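One contact in two related proteins. Structure 1 is multicopper oxidase type 1 from Nitrosomonas europaea, which binds copper ions and probably acts as a laccase-like oxidoreductase built from two domains: PDB 3G5W (chain A, 1.90 Å), residues Arg191-Gly196 and Gly233-Val238. Structure 2 is two-domain type laccase from Metagenomes: PDB 2ZWN (chain B, 1.70 Å), residues Arg192-Gly197 and Gly234-Val239. One frame, after least-squares fit of the local backbone (RMSD 0.48 Å); residues are numbered along the deposited sequences.

Structure 1 (3G5W); sequences RLIGAG and GERYDV.
Two antiparallel neighbours in a sheet of the second cupredoxin-type domain, strands 187-194 and 235-241, pair here. Leu192 and Tyr236 form a hydrogen-bonded pair, with Leu192 N to Tyr236 O at 2.8 Å and Tyr236 N to Leu192 O at 3.0 Å. On their face Leu192 CD1 meets Val238 CG2 at 4.0 Å; Val238 carries CG1 anti to its backbone N (chi1 -178°), which puts CG2 beside that N. The opposite face holds Ile193, whose CG1 lies 3.7 Å from Arg235 CG. The Arg235 chain bends at chi2 and chi3; NH1 bonds Gly233 O at 2.9 Å, in the guanidinium plane. Arg235 NH2 forms a salt bridge with Asp226 of a second subunit. Arg191 NH1 and Asp237 OD1, 3.6 Å apart, attract by charge alone; Thr99 bonds both, Asp138 pairs with Arg191 and Arg189 with Asp237.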
loop_
_atom_site.group_PDB
_atom_site.type_symbol
_atom_site.label_atom_id
_atom_site.label_comp_id
_atom_site.label_asym_id
_atom_site.label_seq_id
_atom_site.Cartn_x
_atom_site.Cartn_y
_atom_site.Cartn_z
ATOM N N ARG A 191 5.289 -18.241 -2.813
ATOM C CA ARG A 191 4.285 -17.955 -1.795
ATOM C C ARG A 191 4.808 -16.810 -0.922
ATOM O O ARG A 191 5.642 -17.019 -0.036
ATOM C CB ARG A 191 3.982 -19.218 -0.982
ATOM C CG ARG A 191 3.509 -20.413 -1.834
ATOM C CD ARG A 191 3.274 -21.650 -0.969
ATOM N NE ARG A 191 2.815 -22.814 -1.737
ATOM C CZ ARG A 191 1.583 -23.314 -1.695
ATOM N NH1 ARG A 191 0.643 -22.755 -0.937
ATOM N NH2 ARG A 191 1.286 -24.393 -2.418
ATOM N N LEU A 192 4.346 -15.592 -1.213
ATOM C CA LEU A 192 4.822 -14.398 -0.521
ATOM C C LEU A 192 3.961 -14.158 0.706
ATOM O O LEU A 192 2.736 -14.128 0.609
ATOM C CB LEU A 192 4.761 -13.166 -1.445
ATOM C CG LEU A 192 5.394 -13.245 -2.843
ATOM C CD1 LEU A 192 5.199 -11.924 -3.587
ATOM C CD2 LEU A 192 6.873 -13.624 -2.774
ATOM N N ILE A 193 4.604 -13.995 1.859
ATOM C CA ILE A 193 3.893 -13.756 3.112
ATOM C C ILE A 193 4.385 -12.450 3.731
ATOM O O ILE A 193 5.580 -12.276 3.955
ATOM C CB ILE A 193 4.034 -14.950 4.110
ATOM C CG1 ILE A 193 3.633 -16.276 3.424
ATOM C CG2 ILE A 193 3.179 -14.697 5.365
ATOM C CD1 ILE A 193 3.928 -17.549 4.231
ATOM N N GLY A 194 3.453 -11.526 3.958
ATOM C CA GLY A 194 3.765 -10.232 4.557
ATOM C C GLY A 194 3.817 -10.346 6.069
ATOM O O GLY A 194 2.856 -10.016 6.763
ATOM N N ALA A 195 4.944 -10.832 6.573
ATOM C CA ALA A 195 5.119 -11.051 8.006
ATOM C C ALA A 195 5.512 -9.766 8.730
ATOM O O ALA A 195 5.438 -9.693 9.965
ATOM C CB ALA A 195 6.154 -12.155 8.248
ATOM N N GLY A 196 5.888 -8.746 7.960
ATOM C CA GLY A 196 6.443 -7.514 8.506
ATOM C C GLY A 196 5.464 -6.385 8.731
ATOM O O GLY A 196 4.253 -6.541 8.544
ATOM N N GLY A 233 0.197 -9.045 6.785
ATOM C CA GLY A 233 -0.886 -10.016 6.951
ATOM C C GLY A 233 -1.353 -10.685 5.666
ATOM O O GLY A 233 -1.885 -11.793 5.704
ATOM N N GLU A 234 -1.163 -10.011 4.532
ATOM C CA GLU A 234 -1.556 -10.562 3.225
ATOM C C GLU A 234 -0.626 -11.680 2.782
ATOM O O GLU A 234 0.542 -11.717 3.167
ATOM C CB GLU A 234 -1.551 -9.477 2.147
ATOM C CG GLU A 234 -2.530 -8.346 2.370
ATOM C CD GLU A 234 -2.665 -7.477 1.137
ATOM O OE1 GLU A 234 -1.738 -6.674 0.860
ATOM O OE2 GLU A 234 -3.692 -7.616 0.431
ATOM N N ARG A 235 -1.160 -12.595 1.972
ATOM C CA ARG A 235 -0.333 -13.537 1.241
ATOM C C ARG A 235 -0.723 -13.477 -0.218
ATOM O O ARG A 235 -1.909 -13.368 -0.543
ATOM C CB ARG A 235 -0.507 -14.970 1.752
ATOM C CG ARG A 235 0.094 -15.244 3.134
ATOM C CD ARG A 235 -0.869 -14.866 4.244
ATOM N NE ARG A 235 -2.036 -15.740 4.265
ATOM C CZ ARG A 235 -3.259 -15.359 4.605
ATOM N NH1 ARG A 235 -3.501 -14.096 4.950
ATOM N NH2 ARG A 235 -4.252 -16.243 4.582
ATOM N N TYR A 236 0.283 -13.547 -1.086
ATOM C CA TYR A 236 0.071 -13.683 -2.516
ATOM C C TYR A 236 0.884 -14.850 -3.052
ATOM O O TYR A 236 2.076 -14.959 -2.761
ATOM C CB TYR A 236 0.464 -12.394 -3.240
ATOM C CG TYR A 236 -0.536 -11.278 -3.040
ATOM C CD1 TYR A 236 -1.695 -11.213 -3.809
ATOM C CD2 TYR A 236 -0.333 -10.294 -2.073
ATOM C CE1 TYR A 236 -2.628 -10.195 -3.630
ATOM C CE2 TYR A 236 -1.262 -9.265 -1.884
ATOM C CZ TYR A 236 -2.404 -9.222 -2.670
ATOM O OH TYR A 236 -3.335 -8.216 -2.495
ATOM N N ASP A 237 0.234 -15.727 -3.819
ATOM C CA ASP A 237 0.946 -16.757 -4.573
ATOM C C ASP A 237 1.164 -16.264 -5.993
ATOM O O ASP A 237 0.208 -15.964 -6.718
ATOM C CB ASP A 237 0.185 -18.091 -4.586
ATOM C CG ASP A 237 0.048 -18.711 -3.195
ATOM O OD1 ASP A 237 0.038 -19.954 -3.099
ATOM O OD2 ASP A 237 -0.070 -17.968 -2.195
ATOM N N VAL A 238 2.429 -16.187 -6.379
ATOM C CA VAL A 238 2.809 -15.709 -7.699
ATOM C C VAL A 238 3.376 -16.876 -8.486
ATOM O O VAL A 238 4.335 -17.521 -8.047
ATOM C CB VAL A 238 3.846 -14.568 -7.615
ATOM C CG1 VAL A 238 4.184 -14.039 -9.009
ATOM C CG2 VAL A 238 3.323 -13.431 -6.735
#

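Structure 2 (2ZWN); sequences RFFGAG and GERYDV.
An antiparallel strand pair carries this contact, and Phe193 and Tyr237 form a hydrogen-bonded pair, with Phe193 N to Tyr237 O at 2.8 Å and Tyr237 N to Phe193 O at 3.1 Å. On their face Phe193 CE2 meets Val239 CG1 at 4.0 Å; Val239 carries CG1 anti to its carbonyl carbon (chi1 -54°), beside the backbone N, and CG2 also touches the ring. The opposite face holds Phe194, whose CD1 lies 3.5 Å from Arg236 CG. The Arg236 chain bends at chi2 and chi3; NH1 bonds Gly234 O at 2.9 Å, in the guanidinium plane. Arg236 NH2 forms a salt bridge with Asp227 of a second subunit. Arg192 NH1 and Asp238 OD2, a long 3.8 Å apart, attract by charge alone; Thr100 bonds both, Asp139 pairs with Arg192 and Lys190 with Asp238.

How the two compare
From structure 1 to structure 2, two buried aliphatic side chains become aromatic. Leu192(A) gives way to Phe193(B) on a CB that keeps its place. CD1 of Leu192(A) and CD2 of Phe193(B) lie 0.9 Å apart after superposition, and the two CG atoms also nearly coincide. The phenyl ring therefore starts where the leucine fork stood and adds CE1, CE2 and CZ. Both side chains touch the valine opposite, Val238(A) or Val239(B). The backbone hydrogen bonds between Leu192(A) and Tyr236(A) recur between Phe193(B) and Tyr237(B).

On the other face Ile193(A) becomes Phe194(B), the CB atoms 0.8 Å apart after superposition. CG of Phe194(B) falls near CG1 of Ile193(A), CG2 of Ile193(A) goes without a counterpart, and CE2 of Phe194(B) is new. Ile193(A) lies on Arg235(A) and Phe194(B) on Arg236(B). Both arginines keep their place and the bond to O of Gly233(A) or Gly234(B).

Val238(A) and Val239(B) are modelled in different rotamers, chi1 -178° against -54°. The place of CG1 in Val238(A) is left, while CG1 of Val239(B) stands near CG2 of Val238(A). Here the backbone shifts too: the CA atoms are 0.9 Å apart and the carbonyl O atoms 1.3 Å apart. At the other end, the CA atoms of Gly196(A) and Gly197(B) are 1.1 Å apart.

Structure 2 (2ZWN)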
loop_
_atom_site.group_PDB
_atom_site.type_symbol
_atom_site.label_atom_id
_atom_site.label_comp_id
_atom_site.label_asym_id
_atom_site.label_seq_id
_atom_site.Cartn_x
_atom_site.Cartn_y
_atom_site.Cartn_z
ATOM N N ARG B 192 5.343 -18.032 -2.876
ATOM C CA ARG B 192 4.352 -17.612 -1.901
ATOM C C ARG B 192 4.972 -16.469 -1.091
ATOM O O ARG B 192 5.931 -16.684 -0.348
ATOM C CB ARG B 192 3.992 -18.773 -0.970
ATOM C CG ARG B 192 3.456 -20.020 -1.676
ATOM C CD ARG B 192 3.296 -21.158 -0.669
ATOM N NE ARG B 192 3.123 -22.483 -1.265
ATOM C CZ ARG B 192 1.981 -23.173 -1.302
ATOM N NH1 ARG B 192 0.850 -22.676 -0.815
ATOM N NH2 ARG B 192 1.969 -24.382 -1.845
ATOM N N PHE B 193 4.432 -15.267 -1.276
ATOM C CA PHE B 193 4.886 -14.066 -0.572
ATOM C C PHE B 193 4.048 -13.854 0.683
ATOM O O PHE B 193 2.821 -13.956 0.629
ATOM C CB PHE B 193 4.682 -12.825 -1.438
ATOM C CG PHE B 193 5.459 -12.809 -2.726
ATOM C CD1 PHE B 193 6.855 -12.814 -2.729
ATOM C CD2 PHE B 193 4.795 -12.690 -3.939
ATOM C CE1 PHE B 193 7.563 -12.758 -3.931
ATOM C CE2 PHE B 193 5.494 -12.637 -5.140
ATOM C CZ PHE B 193 6.877 -12.666 -5.134
ATOM N N PHE B 194 4.703 -13.512 1.793
ATOM C CA PHE B 194 4.019 -13.215 3.056
ATOM C C PHE B 194 4.441 -11.839 3.569
ATOM O O PHE B 194 5.635 -11.548 3.654
ATOM C CB PHE B 194 4.407 -14.201 4.162
ATOM C CG PHE B 194 4.146 -15.657 3.852
ATOM C CD1 PHE B 194 3.256 -16.384 4.629
ATOM C CD2 PHE B 194 4.861 -16.320 2.859
ATOM C CE1 PHE B 194 3.033 -17.736 4.381
ATOM C CE2 PHE B 194 4.644 -17.673 2.606
ATOM C CZ PHE B 194 3.737 -18.382 3.380
ATOM N N GLY B 195 3.466 -11.015 3.947
ATOM C CA GLY B 195 3.737 -9.791 4.702
ATOM C C GLY B 195 3.814 -10.125 6.186
ATOM O O GLY B 195 2.866 -9.898 6.938
ATOM N N ALA B 196 4.953 -10.666 6.605
ATOM C CA ALA B 196 5.096 -11.185 7.967
ATOM C C ALA B 196 5.269 -10.071 8.999
ATOM O O ALA B 196 4.659 -10.127 10.072
ATOM C CB ALA B 196 6.247 -12.184 8.037
ATOM N N GLY B 197 6.093 -9.071 8.681
ATOM C CA GLY B 197 6.316 -7.921 9.559
ATOM C C GLY B 197 5.396 -6.735 9.294
ATOM O O GLY B 197 4.320 -6.874 8.703
ATOM N N GLY B 234 0.165 -8.983 6.814
ATOM C CA GLY B 234 -0.916 -9.955 6.932
ATOM C C GLY B 234 -1.238 -10.669 5.640
ATOM O O GLY B 234 -1.747 -11.789 5.671
ATOM N N GLU B 235 -0.944 -10.038 4.505
ATOM C CA GLU B 235 -1.328 -10.590 3.208
ATOM C C GLU B 235 -0.432 -11.725 2.747
ATOM O O GLU B 235 0.737 -11.803 3.124
ATOM C CB GLU B 235 -1.249 -9.521 2.126
ATOM C CG GLU B 235 -2.154 -8.331 2.290
ATOM C CD GLU B 235 -2.171 -7.513 1.016
ATOM O OE1 GLU B 235 -1.174 -6.811 0.758
ATOM O OE2 GLU B 235 -3.153 -7.602 0.254
ATOM N N ARG B 236 -0.991 -12.595 1.909
ATOM C CA ARG B 236 -0.183 -13.516 1.109
ATOM C C ARG B 236 -0.617 -13.445 -0.348
ATOM O O ARG B 236 -1.801 -13.235 -0.654
ATOM C CB ARG B 236 -0.277 -14.958 1.611
ATOM C CG ARG B 236 0.421 -15.225 2.941
ATOM C CD ARG B 236 -0.475 -14.904 4.117
ATOM N NE ARG B 236 -1.643 -15.784 4.141
ATOM C CZ ARG B 236 -2.881 -15.416 4.462
ATOM N NH1 ARG B 236 -3.160 -14.173 4.819
ATOM N NH2 ARG B 236 -3.855 -16.311 4.411
ATOM N N TYR B 237 0.358 -13.573 -1.238
ATOM C CA TYR B 237 0.108 -13.745 -2.666
ATOM C C TYR B 237 0.877 -14.959 -3.134
ATOM O O TYR B 237 2.034 -15.134 -2.753
ATOM C CB TYR B 237 0.556 -12.513 -3.449
ATOM C CG TYR B 237 -0.324 -11.318 -3.203
ATOM C CD1 TYR B 237 -1.417 -11.064 -4.014
ATOM C CD2 TYR B 237 -0.076 -10.459 -2.141
ATOM C CE1 TYR B 237 -2.240 -9.977 -3.786
ATOM C CE2 TYR B 237 -0.891 -9.364 -1.902
ATOM C CZ TYR B 237 -1.970 -9.130 -2.725
ATOM O OH TYR B 237 -2.790 -8.046 -2.491
ATOM N N ASP B 238 0.225 -15.815 -3.923
ATOM C CA ASP B 238 0.916 -16.887 -4.623
ATOM C C ASP B 238 1.041 -16.479 -6.069
ATOM O O ASP B 238 0.084 -15.969 -6.663
ATOM C CB ASP B 238 0.145 -18.207 -4.612
ATOM C CG ASP B 238 -0.054 -18.790 -3.215
ATOM O OD1 ASP B 238 0.152 -18.101 -2.192
ATOM O OD2 ASP B 238 -0.451 -19.969 -3.161
ATOM N N VAL B 239 2.208 -16.735 -6.641
ATOM C CA VAL B 239 2.433 -16.490 -8.049
ATOM C C VAL B 239 3.104 -17.698 -8.698
ATOM O O VAL B 239 3.598 -18.601 -8.004
ATOM C CB VAL B 239 3.288 -15.220 -8.280
ATOM C CG1 VAL B 239 2.669 -14.009 -7.562
ATOM C CG2 VAL B 239 4.735 -15.447 -7.846
#